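Local atomic coordinates of trehalose-6-phosphate phosphatase (Cryptococcus neoformans, PDB entry 5DX9), a protein that is a magnesium-binding member of the trehalose-phosphatase family in the haloacid dehalogenase (HAD) clan, built from an alpha/beta core and a smaller cap. Residues Val37-Ala41 and Arg68-Phe72; Trp112-Val116 and Leu166-Ile172; Leu175-Lys179 and Gly211-Thr215. All coordinates share one frame; numbering follows the deposited sequence.

Followed from the N terminus, the three contacts come in series; none nests or crosses. Interaction 1 closes a loop of 26 residues within the core, joining the loop after strand 21-25 to the start of helix 70-77 beside the bound sugars. Interaction 2 spans 49 residues of the cap and brings helix 112-125 to the connection between helix 148-166 and strand 172-177. That strand leads on to interaction 3, where 175-179, still in the cap, meets core loop 211-215 beside the magnesium ion, closing a span of 31 residues. Interactions 1 and 3 both touch alpha-D-glucopyranose, with centres about 15 Å apart; interaction 2 lies about 24 Å and 20 Å from them, centre to centre.

Interaction 1: Val37-Ala41 and Arg68-Phe72; sequences VPSHA and RDGDF. With G6P (6-O-phosphono-alpha-D-glucopyranose), chain B; GLC (alpha-D-glucopyranose), chain C.
A chain bent at chi2 (-79°) carries the guanidinium of Arg68 to the carbonyl of Pro38, while Phe72, its CG trans to the backbone N (chi1 173°), lays its ring against the same guanidinium. The grip is end-on and both nitrogens use one atom: NH2 of Arg68 lies 2.6 Å from O of Pro38, on a lone pair in the carbonyl plane, and NH1 of Arg68 lies 2.8 Å from that oxygen but well above the plane. Sharing one acceptor bends both bonds, the NH2 one to 146°. The Phe72 ring meets one face of the guanidinium and O2 of 6-O-phosphono-alpha-D-glucopyranose the other, 3.6 Å above the plane. In this HAD core, segment 37-41 lies in the loop after strand 21-25, an inner strand of the core sheet, and Arg68 follows strand 60-65, just ahead of helix 70-77. Asp69 N-caps that helix by accepting from Phe72 N. Arg68 NE has a second partner in Asp28, a magnesium ligand through its backbone. At the ring edge O of Ala41 lies in plane, 3.4 Å from CZ of Phe72, and it also accepts from Tyr27 OH. CB of Pro38 reaches O2 of 6-O-phosphono-alpha-D-glucopyranose at 3.6 Å.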
# COMPACT_ATOMS: atom_id res chain seq x y z
N VAL A 37 -18.80 -6.02 -4.08
CA VAL A 37 -19.07 -5.24 -2.87
C VAL A 37 -17.85 -5.11 -1.96
O VAL A 37 -17.29 -6.12 -1.54
CB VAL A 37 -20.23 -5.85 -2.07
CG1 VAL A 37 -20.69 -4.87 -0.99
CG2 VAL A 37 -21.38 -6.22 -3.00
N PRO A 38 -17.47 -3.87 -1.63
CA PRO A 38 -16.29 -3.54 -0.81
C PRO A 38 -16.18 -4.32 0.49
O PRO A 38 -15.08 -4.74 0.86
CB PRO A 38 -16.48 -2.04 -0.53
CG PRO A 38 -17.23 -1.54 -1.71
CD PRO A 38 -18.17 -2.66 -2.10
N SER A 39 -17.30 -4.52 1.18
CA SER A 39 -17.29 -5.18 2.48
C SER A 39 -17.20 -6.69 2.35
O SER A 39 -16.95 -7.39 3.34
CB SER A 39 -18.55 -4.81 3.28
OG SER A 39 -19.71 -5.32 2.65
N HIS A 40 -17.39 -7.20 1.14
CA HIS A 40 -17.36 -8.64 0.91
C HIS A 40 -15.97 -9.17 0.57
O HIS A 40 -15.79 -10.37 0.34
CB HIS A 40 -18.34 -9.00 -0.21
CG HIS A 40 -19.76 -8.66 0.10
ND1 HIS A 40 -20.13 -7.99 1.24
CD2 HIS A 40 -20.90 -8.91 -0.59
CE1 HIS A 40 -21.45 -7.83 1.25
NE2 HIS A 40 -21.94 -8.38 0.16
N ALA A 41 -14.98 -8.28 0.53
CA ALA A 41 -13.61 -8.66 0.21
C ALA A 41 -12.91 -9.28 1.41
O ALA A 41 -11.91 -8.76 1.90
CB ALA A 41 -12.83 -7.46 -0.30
N ARG A 68 -7.80 1.03 2.28
CA ARG A 68 -8.88 0.68 3.19
C ARG A 68 -8.83 1.48 4.49
O ARG A 68 -7.80 2.04 4.86
CB ARG A 68 -8.84 -0.81 3.51
CG ARG A 68 -9.28 -1.71 2.38
CD ARG A 68 -10.79 -1.76 2.25
NE ARG A 68 -11.21 -2.70 1.23
CZ ARG A 68 -12.44 -3.20 1.12
NH1 ARG A 68 -13.37 -2.84 1.99
NH2 ARG A 68 -12.72 -4.06 0.15
N ASP A 69 -9.98 1.53 5.16
CA ASP A 69 -10.10 2.15 6.47
C ASP A 69 -9.63 1.20 7.56
O ASP A 69 -9.72 -0.02 7.41
CB ASP A 69 -11.55 2.56 6.72
CG ASP A 69 -12.52 1.41 6.53
OD1 ASP A 69 -12.75 1.02 5.36
OD2 ASP A 69 -13.05 0.89 7.53
N GLY A 70 -9.13 1.76 8.66
CA GLY A 70 -8.61 0.97 9.76
C GLY A 70 -9.60 -0.04 10.32
O GLY A 70 -9.21 -1.12 10.77
N ASP A 71 -10.89 0.30 10.28
CA ASP A 71 -11.92 -0.57 10.83
C ASP A 71 -12.02 -1.88 10.07
O ASP A 71 -12.03 -2.96 10.68
CB ASP A 71 -13.28 0.14 10.82
CG ASP A 71 -13.48 1.05 12.02
OD1 ASP A 71 -12.48 1.49 12.62
OD2 ASP A 71 -14.65 1.32 12.36
N PHE A 72 -12.11 -1.79 8.75
CA PHE A 72 -12.19 -2.98 7.91
C PHE A 72 -10.95 -3.86 8.09
O PHE A 72 -11.05 -5.08 8.18
CB PHE A 72 -12.34 -2.60 6.43
CG PHE A 72 -12.26 -3.76 5.48
CD1 PHE A 72 -13.39 -4.46 5.11
CD2 PHE A 72 -11.03 -4.16 4.96
CE1 PHE A 72 -13.32 -5.53 4.23
CE2 PHE A 72 -10.95 -5.23 4.09
CZ PHE A 72 -12.09 -5.91 3.72
C1 G6P B . -11.45 -0.76 -2.11
C2 G6P B . -11.98 0.10 -0.97
C3 G6P B . -11.81 1.58 -1.26
C4 G6P B . -10.34 1.90 -1.47
C5 G6P B . -9.58 0.92 -2.38
C6 G6P B . -8.12 0.74 -1.93
O1 G6P B . -12.24 -0.66 -3.29
O2 G6P B . -13.36 -0.21 -0.76
O3 G6P B . -12.25 2.36 -0.14
O4 G6P B . -10.34 3.23 -2.01
O5 G6P B . -10.09 -0.43 -2.40
O6 G6P B . -7.87 -0.60 -1.46
P G6P B . -6.38 -1.26 -1.52
O1P G6P B . -6.11 -2.33 -0.35
O2P G6P B . -6.22 -1.96 -2.81
O3P G6P B . -5.33 -0.04 -1.42
C1 GLC C . -11.84 -1.62 -4.28
C2 GLC C . -12.55 -1.34 -5.60
C3 GLC C . -14.03 -1.69 -5.52
C4 GLC C . -14.23 -3.11 -5.00
C5 GLC C . -13.47 -3.32 -3.69
C6 GLC C . -13.50 -4.78 -3.24
O2 GLC C . -12.37 0.05 -5.96
O3 GLC C . -14.62 -1.58 -6.81
O4 GLC C . -15.64 -3.32 -4.82
O5 GLC C . -12.10 -2.95 -3.83
O6 GLC C . -13.09 -5.64 -4.31

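Interaction 2: Trp112-Val116 and Leu166-Ile172; sequences WMSEV and LAPRRPI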
# COMPACT_ATOMS: atom_id res chain seq x y z
N TRP A 112 -11.20 19.94 3.42
CA TRP A 112 -11.69 19.59 2.09
C TRP A 112 -12.71 18.46 2.11
O TRP A 112 -13.41 18.23 1.12
CB TRP A 112 -10.51 19.21 1.18
CG TRP A 112 -9.67 18.06 1.72
CD1 TRP A 112 -8.49 18.16 2.40
CD2 TRP A 112 -9.96 16.66 1.62
NE1 TRP A 112 -8.02 16.91 2.73
CE2 TRP A 112 -8.91 15.97 2.26
CE3 TRP A 112 -11.00 15.92 1.05
CZ2 TRP A 112 -8.87 14.58 2.34
CZ3 TRP A 112 -10.96 14.53 1.14
CH2 TRP A 112 -9.90 13.88 1.78
N MSE A 113 -12.81 17.75 3.23
CA MSE A 113 -13.64 16.54 3.28
C MSE A 113 -15.12 16.82 3.03
O MSE A 113 -15.78 16.08 2.29
CB MSE A 113 -13.46 15.83 4.62
CG MSE A 113 -12.03 15.38 4.86
SE MSE A 113 -11.92 13.70 5.85
CE MSE A 113 -12.70 12.52 4.52
N SER A 114 -15.65 17.87 3.66
CA SER A 114 -17.06 18.23 3.48
C SER A 114 -17.35 18.52 2.02
O SER A 114 -18.35 18.06 1.47
CB SER A 114 -17.42 19.45 4.33
OG SER A 114 -17.19 19.19 5.70
N GLU A 115 -16.46 19.29 1.39
CA GLU A 115 -16.62 19.68 -0.00
C GLU A 115 -16.66 18.46 -0.91
O GLU A 115 -17.49 18.38 -1.82
CB GLU A 115 -15.48 20.62 -0.42
CG GLU A 115 -15.36 21.87 0.44
CD GLU A 115 -14.11 22.68 0.13
OE1 GLU A 115 -13.05 22.07 -0.13
OE2 GLU A 115 -14.19 23.92 0.15
N VAL A 116 -15.77 17.51 -0.66
CA VAL A 116 -15.71 16.29 -1.45
C VAL A 116 -16.92 15.40 -1.20
O VAL A 116 -17.48 14.83 -2.14
CB VAL A 116 -14.42 15.50 -1.17
CG1 VAL A 116 -14.56 14.06 -1.66
CG2 VAL A 116 -13.23 16.18 -1.83
N LEU A 166 -11.69 21.97 -7.58
CA LEU A 166 -11.37 21.68 -6.18
C LEU A 166 -9.89 21.37 -5.94
O LEU A 166 -9.28 21.93 -5.03
CB LEU A 166 -12.23 20.52 -5.68
CG LEU A 166 -12.16 20.29 -4.17
CD1 LEU A 166 -12.24 21.61 -3.44
CD2 LEU A 166 -13.28 19.36 -3.72
N ALA A 167 -9.33 20.47 -6.75
CA ALA A 167 -7.94 20.04 -6.58
C ALA A 167 -6.95 21.20 -6.53
O ALA A 167 -6.14 21.28 -5.61
CB ALA A 167 -7.56 19.07 -7.69
N PRO A 168 -7.01 22.11 -7.52
CA PRO A 168 -6.06 23.22 -7.63
C PRO A 168 -6.03 24.16 -6.42
O PRO A 168 -5.13 25.00 -6.36
CB PRO A 168 -6.54 23.97 -8.87
CG PRO A 168 -7.25 22.95 -9.68
CD PRO A 168 -7.94 22.08 -8.67
N ARG A 169 -6.97 24.03 -5.50
CA ARG A 169 -7.00 24.94 -4.35
C ARG A 169 -7.10 24.21 -3.01
O ARG A 169 -7.32 24.83 -1.98
CB ARG A 169 -8.16 25.93 -4.49
CG ARG A 169 -9.52 25.31 -4.77
CD ARG A 169 -10.55 26.40 -5.08
NE ARG A 169 -11.84 25.85 -5.49
CZ ARG A 169 -12.85 25.62 -4.66
NH1 ARG A 169 -12.73 25.88 -3.37
NH2 ARG A 169 -13.99 25.12 -5.13
N ARG A 170 -6.92 22.89 -3.04
CA ARG A 170 -6.96 22.11 -1.82
C ARG A 170 -5.80 21.11 -1.78
O ARG A 170 -5.39 20.60 -2.82
CB ARG A 170 -8.30 21.37 -1.70
CG ARG A 170 -9.52 22.28 -1.67
CD ARG A 170 -9.53 23.17 -0.43
NE ARG A 170 -10.79 23.89 -0.28
CZ ARG A 170 -11.01 25.14 -0.69
NH1 ARG A 170 -10.04 25.83 -1.28
NH2 ARG A 170 -12.19 25.70 -0.51
N PRO A 171 -5.26 20.86 -0.58
CA PRO A 171 -4.17 19.90 -0.39
C PRO A 171 -4.65 18.46 -0.52
O PRO A 171 -4.53 17.68 0.43
CB PRO A 171 -3.69 20.20 1.04
CG PRO A 171 -4.91 20.69 1.72
CD PRO A 171 -5.67 21.49 0.69
N ILE A 172 -5.17 18.12 -1.69
CA ILE A 172 -5.71 16.79 -1.93
C ILE A 172 -5.10 16.15 -3.16
O ILE A 172 -4.54 16.83 -4.02
CB ILE A 172 -7.24 16.83 -2.12
CG1 ILE A 172 -7.58 17.54 -3.44
CG2 ILE A 172 -7.92 17.50 -0.94
CD1 ILE A 172 -9.07 17.68 -3.70
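The carboxylate of Glu115 and the guanidinium of Arg170 meet almost in one plane, 21° apart, although their side chains cross at about a right angle. The pairing is side-on and two-pronged: NE of Arg170 donates to OE1 of Glu115 at 2.9 Å, and NH2 of Arg170 donates to OE2 of Glu115 at 2.8 Å. Each oxygen uses its syn lone pair, OE1 tilted from the guanidinium plane. NH1 of Arg170 turns back on its own segment, 3.0 Å from O of Arg169 in a nearly straight bond, so three contacts fix the rotation of the group.

Trp112 is turned quite differently. With chi1 at 57° its CG stands between the backbone N and the carbonyl carbon, and the indole presents a face to Ile172. CG2 of Ile172 rests 3.3 Å from the centroid of the five-membered ring of Trp112 and 14° off its normal, a CH-pi contact; CG of selenomethionine Met113 touches the opposite face. Leu166 bridges both zones: its CD2 meets CG2 of Val116 at 3.7 Å, while its CD1 lies 3.4 Å from OE1 of Glu115.

The contact belongs to the alpha/beta cap, where helices lie on one antiparallel sheet. Pro171 centres an inverse gamma turn leading into edge strand 172-177, and Val183 of neighbouring strand 180-185 touches Trp112, Val116 and Ile172. Chemically, helix 112-125 is joined to the strand entry twice: by a bidentate salt bridge at the partly exposed side, and by a buried indole and aliphatic groups. Arg169, with NH1 4.3 Å from OE2 of Glu115, probably adds a weaker electrostatic pull; that NH1 also lies 2.9 Å from NH2 of Arg170, two donors whose charges the shared carboxylate probably balances.

Interaction 3: Leu175-Lys179 and Gly211-Thr215; sequences LVGKK and GDDKT. With MG (magnesium ion), chain D; GLC (alpha-D-glucopyranose), chain C.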
# COMPACT_ATOMS: atom_id res chain seq x y z
N LEU A 175 -7.77 10.34 -6.83
CA LEU A 175 -7.37 9.03 -7.30
C LEU A 175 -8.43 8.40 -8.19
O LEU A 175 -9.60 8.33 -7.82
CB LEU A 175 -7.08 8.12 -6.10
CG LEU A 175 -6.09 8.63 -5.06
CD1 LEU A 175 -6.02 7.67 -3.89
CD2 LEU A 175 -4.70 8.84 -5.68
N VAL A 176 -8.02 7.94 -9.36
CA VAL A 176 -8.89 7.16 -10.23
C VAL A 176 -8.62 5.67 -10.01
O VAL A 176 -7.67 5.11 -10.55
CB VAL A 176 -8.70 7.51 -11.71
CG1 VAL A 176 -9.53 6.57 -12.59
CG2 VAL A 176 -9.08 8.96 -11.96
N GLY A 177 -9.46 5.05 -9.19
CA GLY A 177 -9.27 3.66 -8.82
C GLY A 177 -10.04 2.72 -9.73
O GLY A 177 -10.54 3.13 -10.77
N LYS A 178 -10.11 1.46 -9.33
CA LYS A 178 -10.82 0.45 -10.11
C LYS A 178 -12.32 0.60 -9.92
O LYS A 178 -12.88 0.15 -8.93
CB LYS A 178 -10.36 -0.96 -9.73
CG LYS A 178 -8.86 -1.17 -9.92
CD LYS A 178 -8.49 -2.65 -9.94
CE LYS A 178 -7.04 -2.83 -10.38
NZ LYS A 178 -6.56 -4.24 -10.24
N LYS A 179 -12.95 1.26 -10.88
CA LYS A 179 -14.38 1.55 -10.81
C LYS A 179 -14.70 2.39 -9.58
O LYS A 179 -15.73 2.19 -8.94
CB LYS A 179 -15.19 0.26 -10.80
CG LYS A 179 -15.05 -0.60 -12.05
CD LYS A 179 -15.55 0.13 -13.29
CE LYS A 179 -15.27 -0.66 -14.56
NZ LYS A 179 -15.45 0.18 -15.77
N GLY A 211 1.31 -5.00 -5.14
CA GLY A 211 0.17 -4.12 -5.29
C GLY A 211 -0.39 -4.19 -6.70
O GLY A 211 0.34 -4.51 -7.64
N ASP A 212 -1.67 -3.88 -6.86
CA ASP A 212 -2.33 -4.06 -8.14
C ASP A 212 -2.76 -2.75 -8.80
O ASP A 212 -3.09 -2.73 -9.99
CB ASP A 212 -3.55 -4.95 -7.97
CG ASP A 212 -4.65 -4.27 -7.18
OD1 ASP A 212 -4.34 -3.68 -6.12
OD2 ASP A 212 -5.81 -4.30 -7.63
N ASP A 213 -2.77 -1.66 -8.04
CA ASP A 213 -3.35 -0.41 -8.53
C ASP A 213 -2.29 0.64 -8.81
O ASP A 213 -1.12 0.46 -8.47
CB ASP A 213 -4.37 0.13 -7.52
CG ASP A 213 -5.48 0.92 -8.18
OD1 ASP A 213 -5.24 1.50 -9.26
OD2 ASP A 213 -6.60 0.96 -7.62
N LYS A 214 -2.70 1.75 -9.41
CA LYS A 214 -1.78 2.85 -9.69
C LYS A 214 -1.21 3.48 -8.42
O LYS A 214 -0.07 3.96 -8.41
CB LYS A 214 -2.48 3.93 -10.53
CG LYS A 214 -1.62 5.17 -10.75
CD LYS A 214 -2.33 6.21 -11.61
CE LYS A 214 -1.48 7.47 -11.74
NZ LYS A 214 -2.11 8.48 -12.64
N THR A 215 -2.00 3.47 -7.35
CA THR A 215 -1.57 4.02 -6.07
C THR A 215 -0.41 3.22 -5.50
O THR A 215 0.36 3.71 -4.67
CB THR A 215 -2.73 4.05 -5.05
OG1 THR A 215 -3.16 2.71 -4.78
CG2 THR A 215 -3.91 4.85 -5.59
MG MG D . -5.23 -2.80 -4.25
C1 GLC C . -11.84 -1.62 -4.28
C2 GLC C . -12.55 -1.34 -5.60
C3 GLC C . -14.03 -1.69 -5.52
C4 GLC C . -14.23 -3.11 -5.00
C5 GLC C . -13.47 -3.32 -3.69
C6 GLC C . -13.50 -4.78 -3.24
O2 GLC C . -12.37 0.05 -5.96
O3 GLC C . -14.62 -1.58 -6.81
O4 GLC C . -15.64 -3.32 -4.82
O5 GLC C . -12.10 -2.95 -3.83
O6 GLC C . -13.09 -5.64 -4.31
O HOH W 1 -5.48 4.52 -8.61
O HOH W 2 -8.96 0.72 -6.58
O HOH W 3 -6.65 -2.58 -5.77
O HOH W 4 -4.09 -1.10 -4.31
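Two carboxylates, those of Asp212 and Asp213, are the flat groups here, and each divides its oxygens between different partners. On Asp212, OD1 binds the magnesium ion at 2.2 Å, whereas OD2 receives NZ of Lys178 at 2.7 Å in a salt bridge that comes from the anti side, 28° out of the carboxylate plane. On Asp213, OD1 takes the backbone N of Lys214 at 2.6 Å, again on the anti side, and OD2 accepts from water 2 at 2.6 Å.

With chi1 at 69°, CG of Asp212 stands between its backbone N and carbonyl carbon, and the Lys178 chain, extended beyond CG, slides past Asp213 to reach Asp212. Water 2 is in turn held by N of Lys178 at 3.1 Å. Water 1 donates to O of Val176 and, weakly, to OD1 of Asp213, so the waters link the backbone of 175-179 to the carboxylate of Asp213; 175-178 and 212-215 run in nearly opposite directions, 164° apart. CD1 of Leu175 meets CG2 of Thr215 at 3.9 Å; OG1 of Thr215 is hydrogen-bonded to NZ of Lys190.

The sequence GDDKT after strand 206-211 corresponds to the fourth HAD motif, an acidic metal-binding loop. Asn26 OD1, Asp28 O, waters 3 and 4 and O2P of 6-O-phosphono-alpha-D-glucopyranose complete six-fold coordination of the magnesium.

Lys178 also faces the ligand: its O accepts from O2 of alpha-D-glucopyranose at 3.0 Å and from O3. Lys178 thus touches the sugar through its O and a metal ligand through NZ, which probably helps position the carboxylate whose other oxygen holds the metal.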